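Local coordinates for protein RMD9, mitochondrial (Saccharomyces cerevisiae S288C, PDB 7A9X) that binds a dodecameric RNA element in the 3'-UTRs of yeast mitochondrial mRNAs and takes part in the processing or stability of these transcripts, at residues Arg107-Ile112 with Ser165-Gly170; Leu114-Leu119 with Leu175-Glu180. One frame throughout, in Å; residues are numbered along the deposited sequence.

Interaction 1. Residues Arg107-Ile112 with Ser165-Gly170; sequences RVSRLI and SVSGYG. With nucleotides of chain B.
Tyr169 reaches from the first turn of its helix across to Ser109 and Arg110, with nucleotide A3 of chain B (an adenosine) lying over one face of its ring. CB sits 3.4 Å from N6 of A3. CG stands roughly anti to the backbone N (chi1 151°), and from there the ring runs against the adenine: CG is 3.5 Å from A3 C5, while CD1 faces C5 and C4. On the side toward helix 105-128, CD2 comes 3.5 Å from Ser109 CB, and CE2 also meets that carbon. The tip, OH, bonds to His113 and to a water 2.5 Å away, which accepts from Arg110 NH2; the guanidinium itself also bonds to Ser52. An alanine in place of Tyr169 would probably leave the adenine without the ring it packs on and the shared water without its link to helix 168-180. Ser109 OG receives a weak but nearly straight bond from Ser167 N (3.3 Å, 170°), besides its bond to Ala105 O. Ser167 caps the helix through a weak bond from Tyr169 N to its OG. Ile112 CD1 meets Val166 CG2 at 3.9 Å, and at the other end Val108 CB packs on Ser165 O. What results is an N-capped helix start in the segment assigned to the first pentatricopeptide repeat, offering an aromatic face to an RNA base, an element of the RNA-binding surface.

Interaction 2. Residues Leu114-Leu119 with Leu175-Glu180; sequences LLHNGL and LTSFKE. With nucleotides of chain B.
His116 points the NE2 edge of its imidazole at the carboxylate of Glu180, the two side chains crossing at about a right angle. NE2 donates to Glu180 OE2 over 2.6 Å, with an N-H...O angle of 162°. That oxygen lies close to the ring plane, yet seen from the glutamate the donor arrives from above the carboxylate, the two planes being well turned from each other. The first torsion sets CG of His116 anti to the backbone N (chi1 -173°), and the end of the ring comes near helix 168-180. Its other nitrogen, ND1, bonds to His173, so both ring nitrogens have partners and the imidazole's rotation is likely to be well fixed. Glu180 extends beyond CG, and its OE1 forms a salt bridge with Arg123; this positive neighbour would be expected to stabilise the carboxylate's negative charge.

The two helices run nearly parallel here, 24° apart with their axes 9.8 Å from each other, and the pairing joins helix 105-128 to helix 168-180 at the start of the alpha-helical pentatricopeptide-repeat fold. Ser177 OG lies 3.3 Å from His116 CG while bonding to His173 O. Thr176 crosses the histidine obliquely, bringing CG2 to 3.6 Å from CE1; its OG1 is bonded to Thr172 O. Leu119 adds an apolar touch, CD1 against Ser177 CB at 3.7 Å. At the end of the helix the Glu180 carbonyl meets the RNA: N4 of C8 of chain B, a cytidine, donates to Glu180 O at 3.2 Å, while the carboxylate of the same residue stays with His116 and Arg123.

In the fold
Coming from the N terminus, the chain passes helices 41-48, 52-59 and 78-97 before helix 105-128, which supplies the first partner of both contacts. It then runs through helices 140-147 and 151-161 and returns as helix 168-180, in the segment assigned to the first repeat. Residues 165-170 close the loop of interaction 1 onto 107-112, and 175-180 close that of interaction 2 onto 114-119. The two loops cross rather than nest, since both helices are followed in the same N-to-C direction. With centres 12 Å apart, the contacts are successive steps of one interface, tying helix 105-128, ahead of the repeats, to the first of them.

Interaction 1. Residues Arg107-Ile112 with Ser165-Gly170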
ATOM      1  N   ARG A 107      18.795  -2.748 -25.029  1.00 96.00           N
ATOM      2  CA  ARG A 107      17.748  -3.758 -24.903  1.00 95.89           C
ATOM      3  C   ARG A 107      17.530  -4.156 -23.448  1.00 90.63           C
ATOM      4  O   ARG A 107      16.386  -4.325 -23.009  1.00 87.67           O
ATOM      5  CB  ARG A 107      18.094  -4.981 -25.750  1.00 96.54           C
ATOM      6  CG  ARG A 107      17.878  -4.773 -27.241  1.00 99.35           C
ATOM      7  CD  ARG A 107      18.187  -6.030 -28.034  1.00106.31           C
ATOM      8  NE  ARG A 107      17.943  -5.840 -29.461  1.00113.57           N
ATOM      9  CZ  ARG A 107      18.850  -5.388 -30.321  1.00119.96           C
ATOM     10  NH1 ARG A 107      18.538  -5.245 -31.601  1.00119.61           N
ATOM     11  NH2 ARG A 107      20.070  -5.078 -29.902  1.00125.22           N
ATOM     12  N   VAL A 108      18.614  -4.312 -22.687  1.00 84.37           N
ATOM     13  CA  VAL A 108      18.483  -4.638 -21.271  1.00 79.16           C
ATOM     14  C   VAL A 108      17.807  -3.496 -20.525  1.00 78.39           C
ATOM     15  O   VAL A 108      16.941  -3.719 -19.669  1.00 73.66           O
ATOM     16  CB  VAL A 108      19.860  -4.972 -20.669  1.00 79.51           C
ATOM     17  CG1 VAL A 108      19.735  -5.315 -19.191  1.00 78.30           C
ATOM     18  CG2 VAL A 108      20.507  -6.119 -21.428  1.00 83.01           C
ATOM     19  N   SER A 109      18.182  -2.256 -20.846  1.00 81.58           N
ATOM     20  CA  SER A 109      17.603  -1.100 -20.168  1.00 77.48           C
ATOM     21  C   SER A 109      16.115  -0.966 -20.464  1.00 75.06           C
ATOM     22  O   SER A 109      15.325  -0.641 -19.569  1.00 69.11           O
ATOM     23  CB  SER A 109      18.347   0.170 -20.578  1.00 79.52           C
ATOM     24  OG  SER A 109      19.714   0.100 -20.211  1.00 80.15           O
ATOM     25  N   ARG A 110      15.714  -1.207 -21.715  1.00 76.76           N
ATOM     26  CA  ARG A 110      14.296  -1.155 -22.057  1.00 73.42           C
ATOM     27  C   ARG A 110      13.508  -2.229 -21.320  1.00 75.82           C
ATOM     28  O   ARG A 110      12.346  -2.011 -20.959  1.00 74.95           O
ATOM     29  CB  ARG A 110      14.116  -1.300 -23.568  1.00 79.42           C
ATOM     30  CG  ARG A 110      14.735  -0.171 -24.384  1.00 83.01           C
ATOM     31  CD  ARG A 110      13.751   0.963 -24.630  1.00 83.15           C
ATOM     32  NE  ARG A 110      12.791   0.636 -25.682  1.00 89.65           N
ATOM     33  CZ  ARG A 110      11.835   1.458 -26.105  1.00 91.68           C
ATOM     34  NH1 ARG A 110      11.006   1.076 -27.067  1.00 89.67           N
ATOM     35  NH2 ARG A 110      11.703   2.663 -25.563  1.00 90.31           N
ATOM     36  N   LEU A 111      14.123  -3.391 -21.082  1.00 76.78           N
ATOM     37  CA  LEU A 111      13.450  -4.442 -20.325  1.00 74.84           C
ATOM     38  C   LEU A 111      13.291  -4.055 -18.860  1.00 72.56           C
ATOM     39  O   LEU A 111      12.226  -4.269 -18.270  1.00 66.76           O
ATOM     40  CB  LEU A 111      14.219  -5.756 -20.446  1.00 72.59           C
ATOM     41  CG  LEU A 111      13.611  -6.940 -19.693  1.00 75.37           C
ATOM     42  CD1 LEU A 111      12.217  -7.241 -20.220  1.00 68.70           C
ATOM     43  CD2 LEU A 111      14.504  -8.163 -19.806  1.00 78.40           C
ATOM     44  N   ILE A 112      14.342  -3.488 -18.258  1.00 71.38           N
ATOM     45  CA  ILE A 112      14.266  -3.073 -16.859  1.00 65.10           C
ATOM     46  C   ILE A 112      13.186  -2.015 -16.674  1.00 67.39           C
ATOM     47  O   ILE A 112      12.388  -2.079 -15.730  1.00 66.72           O
ATOM     48  CB  ILE A 112      15.637  -2.567 -16.373  1.00 72.78           C
ATOM     49  CG1 ILE A 112      16.681  -3.684 -16.435  1.00 72.32           C
ATOM     50  CG2 ILE A 112      15.527  -2.020 -14.963  1.00 64.84           C
ATOM     51  CD1 ILE A 112      18.064  -3.242 -16.006  1.00 67.54           C
ATOM     52  N   SER A 165      25.103  -5.872 -20.270  1.00104.42           N
ATOM     53  CA  SER A 165      25.442  -4.493 -19.959  1.00108.58           C
ATOM     54  C   SER A 165      24.177  -3.665 -19.779  1.00109.74           C
ATOM     55  O   SER A 165      23.090  -4.040 -20.222  1.00112.57           O
ATOM     56  CB  SER A 165      26.314  -3.886 -21.060  1.00115.24           C
ATOM     57  OG  SER A 165      26.490  -2.496 -20.861  1.00120.65           O
ATOM     58  N   VAL A 166      24.331  -2.518 -19.121  1.00104.02           N
ATOM     59  CA  VAL A 166      23.212  -1.618 -18.875  1.00 93.74           C
ATOM     60  C   VAL A 166      23.720  -0.184 -18.921  1.00 85.41           C
ATOM     61  O   VAL A 166      24.893   0.092 -18.650  1.00 89.99           O
ATOM     62  CB  VAL A 166      22.516  -1.938 -17.529  1.00 91.95           C
ATOM     63  CG1 VAL A 166      23.345  -1.441 -16.345  1.00 86.94           C
ATOM     64  CG2 VAL A 166      21.105  -1.377 -17.506  1.00 88.83           C
ATOM     65  N   SER A 167      22.827   0.731 -19.289  1.00 78.62           N
ATOM     66  CA  SER A 167      23.132   2.148 -19.365  1.00 75.15           C
ATOM     67  C   SER A 167      22.679   2.844 -18.083  1.00 76.28           C
ATOM     68  O   SER A 167      22.115   2.228 -17.176  1.00 81.00           O
ATOM     69  CB  SER A 167      22.465   2.771 -20.592  1.00 76.55           C
ATOM     70  OG  SER A 167      21.057   2.827 -20.430  1.00 77.24           O
ATOM     71  N   GLY A 168      22.933   4.152 -18.009  1.00 78.56           N
ATOM     72  CA  GLY A 168      22.456   4.922 -16.873  1.00 78.23           C
ATOM     73  C   GLY A 168      20.946   5.015 -16.818  1.00 76.45           C
ATOM     74  O   GLY A 168      20.364   5.116 -15.732  1.00 67.58           O
ATOM     75  N   TYR A 169      20.293   4.986 -17.981  1.00 75.90           N
ATOM     76  CA  TYR A 169      18.836   4.946 -18.023  1.00 68.35           C
ATOM     77  C   TYR A 169      18.310   3.631 -17.454  1.00 70.92           C
ATOM     78  O   TYR A 169      17.365   3.627 -16.656  1.00 71.82           O
ATOM     79  CB  TYR A 169      18.374   5.179 -19.465  1.00 67.66           C
ATOM     80  CG  TYR A 169      17.063   4.552 -19.884  1.00 72.99           C
ATOM     81  CD1 TYR A 169      15.845   5.134 -19.546  1.00 70.80           C
ATOM     82  CD2 TYR A 169      17.045   3.406 -20.673  1.00 72.31           C
ATOM     83  CE1 TYR A 169      14.648   4.571 -19.953  1.00 73.14           C
ATOM     84  CE2 TYR A 169      15.856   2.837 -21.084  1.00 71.79           C
ATOM     85  CZ  TYR A 169      14.661   3.420 -20.723  1.00 73.58           C
ATOM     86  OH  TYR A 169      13.477   2.848 -21.136  1.00 66.88           O
ATOM     87  N   GLY A 170      18.931   2.509 -17.824  1.00 74.97           N
ATOM     88  CA  GLY A 170      18.542   1.233 -17.247  1.00 71.42           C
ATOM     89  C   GLY A 170      18.944   1.076 -15.798  1.00 73.94           C
ATOM     90  O   GLY A 170      18.257   0.392 -15.031  1.00 70.95           O
TER
ATOM     91  P     A B   3      15.843  11.984 -18.845  1.00 72.48           P
ATOM     92  OP1   A B   3      14.961  12.666 -17.862  1.00 71.14           O
ATOM     93  OP2   A B   3      17.112  11.359 -18.390  1.00 78.11           O
ATOM     94  O5'   A B   3      14.981  10.858 -19.566  1.00 74.74           O
ATOM     95  C5'   A B   3      13.711  11.154 -20.121  1.00 71.43           C
ATOM     96  C4'   A B   3      13.204  10.005 -20.951  1.00 71.56           C
ATOM     97  O4'   A B   3      14.105   9.776 -22.063  1.00 73.34           O
ATOM     98  C3'   A B   3      13.134   8.661 -20.242  1.00 71.50           C
ATOM     99  O3'   A B   3      11.955   8.521 -19.467  1.00 69.80           O
ATOM    100  C2'   A B   3      13.237   7.667 -21.394  1.00 75.59           C
ATOM    101  O2'   A B   3      11.982   7.518 -22.043  1.00 77.29           O
ATOM    102  C1'   A B   3      14.188   8.397 -22.345  1.00 76.48           C
ATOM    103  N9    A B   3      15.590   7.970 -22.175  1.00 82.62           N
ATOM    104  C8    A B   3      16.537   8.505 -21.337  1.00 83.25           C
ATOM    105  N7    A B   3      17.703   7.910 -21.409  1.00 83.33           N
ATOM    106  C5    A B   3      17.511   6.917 -22.359  1.00 84.40           C
ATOM    107  C6    A B   3      18.367   5.937 -22.892  1.00 84.63           C
ATOM    108  N6    A B   3      19.641   5.789 -22.527  1.00 79.18           N
ATOM    109  N1    A B   3      17.861   5.100 -23.825  1.00 91.03           N
ATOM    110  C2    A B   3      16.583   5.246 -24.193  1.00 92.96           C
ATOM    111  N3    A B   3      15.680   6.127 -23.767  1.00 90.98           N
ATOM    112  C4    A B   3      16.214   6.941 -22.840  1.00 86.63           C
TER
HETATM  113  O   HOH W   1      12.714   3.817 -23.362  1.00 89.74           O

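Interaction 2. Residues Leu114-Leu119 with Leu175-Glu180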
ATOM      1  N   LEU A 114      10.572  -1.669 -18.495  1.00 68.41           N
ATOM      2  CA  LEU A 114       9.287  -2.340 -18.660  1.00 66.54           C
ATOM      3  C   LEU A 114       8.865  -3.048 -17.379  1.00 66.02           C
ATOM      4  O   LEU A 114       7.704  -2.955 -16.964  1.00 59.49           O
ATOM      5  CB  LEU A 114       9.360  -3.330 -19.823  1.00 71.14           C
ATOM      6  CG  LEU A 114       8.082  -4.123 -20.086  1.00 72.45           C
ATOM      7  CD1 LEU A 114       6.944  -3.167 -20.397  1.00 62.59           C
ATOM      8  CD2 LEU A 114       8.290  -5.113 -21.220  1.00 72.47           C
ATOM      9  N   LEU A 115       9.794  -3.766 -16.741  1.00 62.63           N
ATOM     10  CA  LEU A 115       9.489  -4.396 -15.462  1.00 60.31           C
ATOM     11  C   LEU A 115       9.154  -3.358 -14.399  1.00 63.85           C
ATOM     12  O   LEU A 115       8.325  -3.616 -13.519  1.00 62.98           O
ATOM     13  CB  LEU A 115      10.667  -5.264 -15.013  1.00 69.58           C
ATOM     14  CG  LEU A 115      11.077  -6.415 -15.936  1.00 69.96           C
ATOM     15  CD1 LEU A 115      12.360  -7.069 -15.445  1.00 76.49           C
ATOM     16  CD2 LEU A 115       9.963  -7.445 -16.047  1.00 64.00           C
ATOM     17  N   HIS A 116       9.784  -2.183 -14.464  1.00 63.55           N
ATOM     18  CA  HIS A 116       9.427  -1.108 -13.547  1.00 62.97           C
ATOM     19  C   HIS A 116       7.984  -0.671 -13.760  1.00 67.10           C
ATOM     20  O   HIS A 116       7.222  -0.532 -12.797  1.00 56.06           O
ATOM     21  CB  HIS A 116      10.381   0.077 -13.719  1.00 58.24           C
ATOM     22  CG  HIS A 116      10.197   1.156 -12.697  1.00 62.08           C
ATOM     23  ND1 HIS A 116      10.799   2.391 -12.802  1.00 57.29           N
ATOM     24  CD2 HIS A 116       9.480   1.183 -11.548  1.00 60.42           C
ATOM     25  CE1 HIS A 116      10.460   3.134 -11.763  1.00 58.94           C
ATOM     26  NE2 HIS A 116       9.660   2.424 -10.987  1.00 57.37           N
ATOM     27  N   ASN A 117       7.585  -0.461 -15.017  1.00 56.93           N
ATOM     28  CA  ASN A 117       6.201  -0.091 -15.290  1.00 61.57           C
ATOM     29  C   ASN A 117       5.237  -1.210 -14.920  1.00 66.63           C
ATOM     30  O   ASN A 117       4.072  -0.941 -14.606  1.00 69.35           O
ATOM     31  CB  ASN A 117       6.039   0.297 -16.759  1.00 59.45           C
ATOM     32  CG  ASN A 117       6.542   1.695 -17.047  1.00 61.76           C
ATOM     33  OD1 ASN A 117       7.082   2.365 -16.166  1.00 57.15           O
ATOM     34  ND2 ASN A 117       6.369   2.145 -18.284  1.00 58.36           N
ATOM     35  N   GLY A 118       5.697  -2.463 -14.945  1.00 65.47           N
ATOM     36  CA  GLY A 118       4.864  -3.553 -14.465  1.00 63.53           C
ATOM     37  C   GLY A 118       4.574  -3.442 -12.981  1.00 62.61           C
ATOM     38  O   GLY A 118       3.437  -3.644 -12.543  1.00 61.90           O
ATOM     39  N   LEU A 119       5.599  -3.124 -12.187  1.00 57.05           N
ATOM     40  CA  LEU A 119       5.385  -2.861 -10.767  1.00 60.02           C
ATOM     41  C   LEU A 119       4.398  -1.720 -10.571  1.00 61.21           C
ATOM     42  O   LEU A 119       3.476  -1.817  -9.753  1.00 61.02           O
ATOM     43  CB  LEU A 119       6.713  -2.532 -10.086  1.00 62.20           C
ATOM     44  CG  LEU A 119       7.777  -3.630 -10.077  1.00 68.40           C
ATOM     45  CD1 LEU A 119       9.120  -3.072  -9.634  1.00 57.89           C
ATOM     46  CD2 LEU A 119       7.349  -4.769  -9.172  1.00 64.82           C
ATOM     47  N   LEU A 175      17.416   0.398  -9.913  1.00 72.82           N
ATOM     48  CA  LEU A 175      17.515   0.828  -8.525  1.00 70.78           C
ATOM     49  C   LEU A 175      16.219   1.441  -8.011  1.00 70.05           C
ATOM     50  O   LEU A 175      15.884   1.254  -6.838  1.00 68.92           O
ATOM     51  CB  LEU A 175      18.673   1.820  -8.376  1.00 72.17           C
ATOM     52  CG  LEU A 175      20.024   1.255  -8.821  1.00 75.02           C
ATOM     53  CD1 LEU A 175      21.039   2.360  -9.052  1.00 76.61           C
ATOM     54  CD2 LEU A 175      20.522   0.261  -7.793  1.00 66.67           C
ATOM     55  N   THR A 176      15.493   2.181  -8.853  1.00 61.74           N
ATOM     56  CA  THR A 176      14.201   2.709  -8.430  1.00 59.17           C
ATOM     57  C   THR A 176      13.217   1.582  -8.156  1.00 61.56           C
ATOM     58  O   THR A 176      12.438   1.647  -7.199  1.00 63.12           O
ATOM     59  CB  THR A 176      13.633   3.654  -9.485  1.00 62.51           C
ATOM     60  OG1 THR A 176      14.600   4.663  -9.809  1.00 64.11           O
ATOM     61  CG2 THR A 176      12.367   4.321  -8.951  1.00 61.95           C
ATOM     62  N   SER A 177      13.258   0.527  -8.974  1.00 63.64           N
ATOM     63  CA  SER A 177      12.378  -0.615  -8.756  1.00 65.62           C
ATOM     64  C   SER A 177      12.662  -1.268  -7.412  1.00 64.29           C
ATOM     65  O   SER A 177      11.742  -1.520  -6.627  1.00 65.72           O
ATOM     66  CB  SER A 177      12.538  -1.627  -9.891  1.00 58.85           C
ATOM     67  OG  SER A 177      12.140  -1.070 -11.131  1.00 59.32           O
ATOM     68  N   PHE A 178      13.939  -1.535  -7.124  1.00 66.03           N
ATOM     69  CA  PHE A 178      14.293  -2.135  -5.842  1.00 69.05           C
ATOM     70  C   PHE A 178      13.942  -1.220  -4.677  1.00 64.00           C
ATOM     71  O   PHE A 178      13.625  -1.702  -3.584  1.00 68.61           O
ATOM     72  CB  PHE A 178      15.779  -2.490  -5.824  1.00 71.47           C
ATOM     73  CG  PHE A 178      16.133  -3.651  -6.707  1.00 77.62           C
ATOM     74  CD1 PHE A 178      15.331  -4.783  -6.738  1.00 85.43           C
ATOM     75  CD2 PHE A 178      17.258  -3.611  -7.512  1.00 75.40           C
ATOM     76  CE1 PHE A 178      15.650  -5.856  -7.550  1.00 86.54           C
ATOM     77  CE2 PHE A 178      17.580  -4.681  -8.328  1.00 78.37           C
ATOM     78  CZ  PHE A 178      16.777  -5.805  -8.345  1.00 83.28           C
ATOM     79  N   LYS A 179      13.991   0.099  -4.887  1.00 66.37           N
ATOM     80  CA  LYS A 179      13.542   1.022  -3.849  1.00 67.00           C
ATOM     81  C   LYS A 179      12.040   0.902  -3.624  1.00 68.86           C
ATOM     82  O   LYS A 179      11.581   0.839  -2.477  1.00 71.79           O
ATOM     83  CB  LYS A 179      13.921   2.456  -4.219  1.00 65.98           C
ATOM     84  CG  LYS A 179      13.387   3.516  -3.265  1.00 70.09           C
ATOM     85  CD  LYS A 179      13.935   3.337  -1.860  1.00 80.80           C
ATOM     86  CE  LYS A 179      13.397   4.408  -0.924  1.00 87.97           C
ATOM     87  NZ  LYS A 179      13.747   5.780  -1.388  1.00 92.60           N
ATOM     88  N   GLU A 180      11.259   0.856  -4.708  1.00 63.73           N
ATOM     89  CA  GLU A 180       9.816   0.684  -4.584  1.00 68.47           C
ATOM     90  C   GLU A 180       9.443  -0.656  -3.962  1.00 71.04           C
ATOM     91  O   GLU A 180       8.337  -0.791  -3.429  1.00 73.05           O
ATOM     92  CB  GLU A 180       9.153   0.833  -5.955  1.00 60.92           C
ATOM     93  CG  GLU A 180       9.306   2.226  -6.541  1.00 59.12           C
ATOM     94  CD  GLU A 180       8.778   2.334  -7.952  1.00 64.05           C
ATOM     95  OE1 GLU A 180       8.079   1.401  -8.402  1.00 67.50           O
ATOM     96  OE2 GLU A 180       9.070   3.354  -8.611  1.00 62.91           O
TER
ATOM     97  P     C B   8      -1.136   4.139  -0.704  1.00 73.32           P
ATOM     98  OP1   C B   8      -2.369   3.885   0.084  1.00 61.42           O
ATOM     99  OP2   C B   8       0.001   4.857  -0.075  1.00 68.33           O
ATOM    100  O5'   C B   8      -0.561   2.757  -1.248  1.00 65.73           O
ATOM    101  C5'   C B   8      -1.424   1.693  -1.631  1.00 64.68           C
ATOM    102  C4'   C B   8      -0.827   0.358  -1.262  1.00 76.86           C
ATOM    103  O4'   C B   8       0.316   0.080  -2.122  1.00 78.28           O
ATOM    104  C3'   C B   8      -0.321   0.256   0.180  1.00 81.58           C
ATOM    105  O3'   C B   8      -0.656  -1.012   0.741  1.00 69.69           O
ATOM    106  C2'   C B   8       1.194   0.376   0.031  1.00 84.19           C
ATOM    107  O2'   C B   8       1.939  -0.258   1.047  1.00 82.68           O
ATOM    108  C1'   C B   8       1.430  -0.272  -1.329  1.00 84.18           C
ATOM    109  N1    C B   8       2.658   0.202  -1.983  1.00 80.78           N
ATOM    110  C2    C B   8       3.643  -0.720  -2.357  1.00 77.77           C
ATOM    111  O2    C B   8       3.453  -1.929  -2.166  1.00 82.36           O
ATOM    112  N3    C B   8       4.780  -0.267  -2.934  1.00 76.77           N
ATOM    113  C4    C B   8       4.961   1.039  -3.129  1.00 77.49           C
ATOM    114  N4    C B   8       6.099   1.435  -3.704  1.00 77.36           N
ATOM    115  C5    C B   8       3.981   1.998  -2.745  1.00 73.46           C
ATOM    116  C6    C B   8       2.860   1.540  -2.175  1.00 73.13           C
TER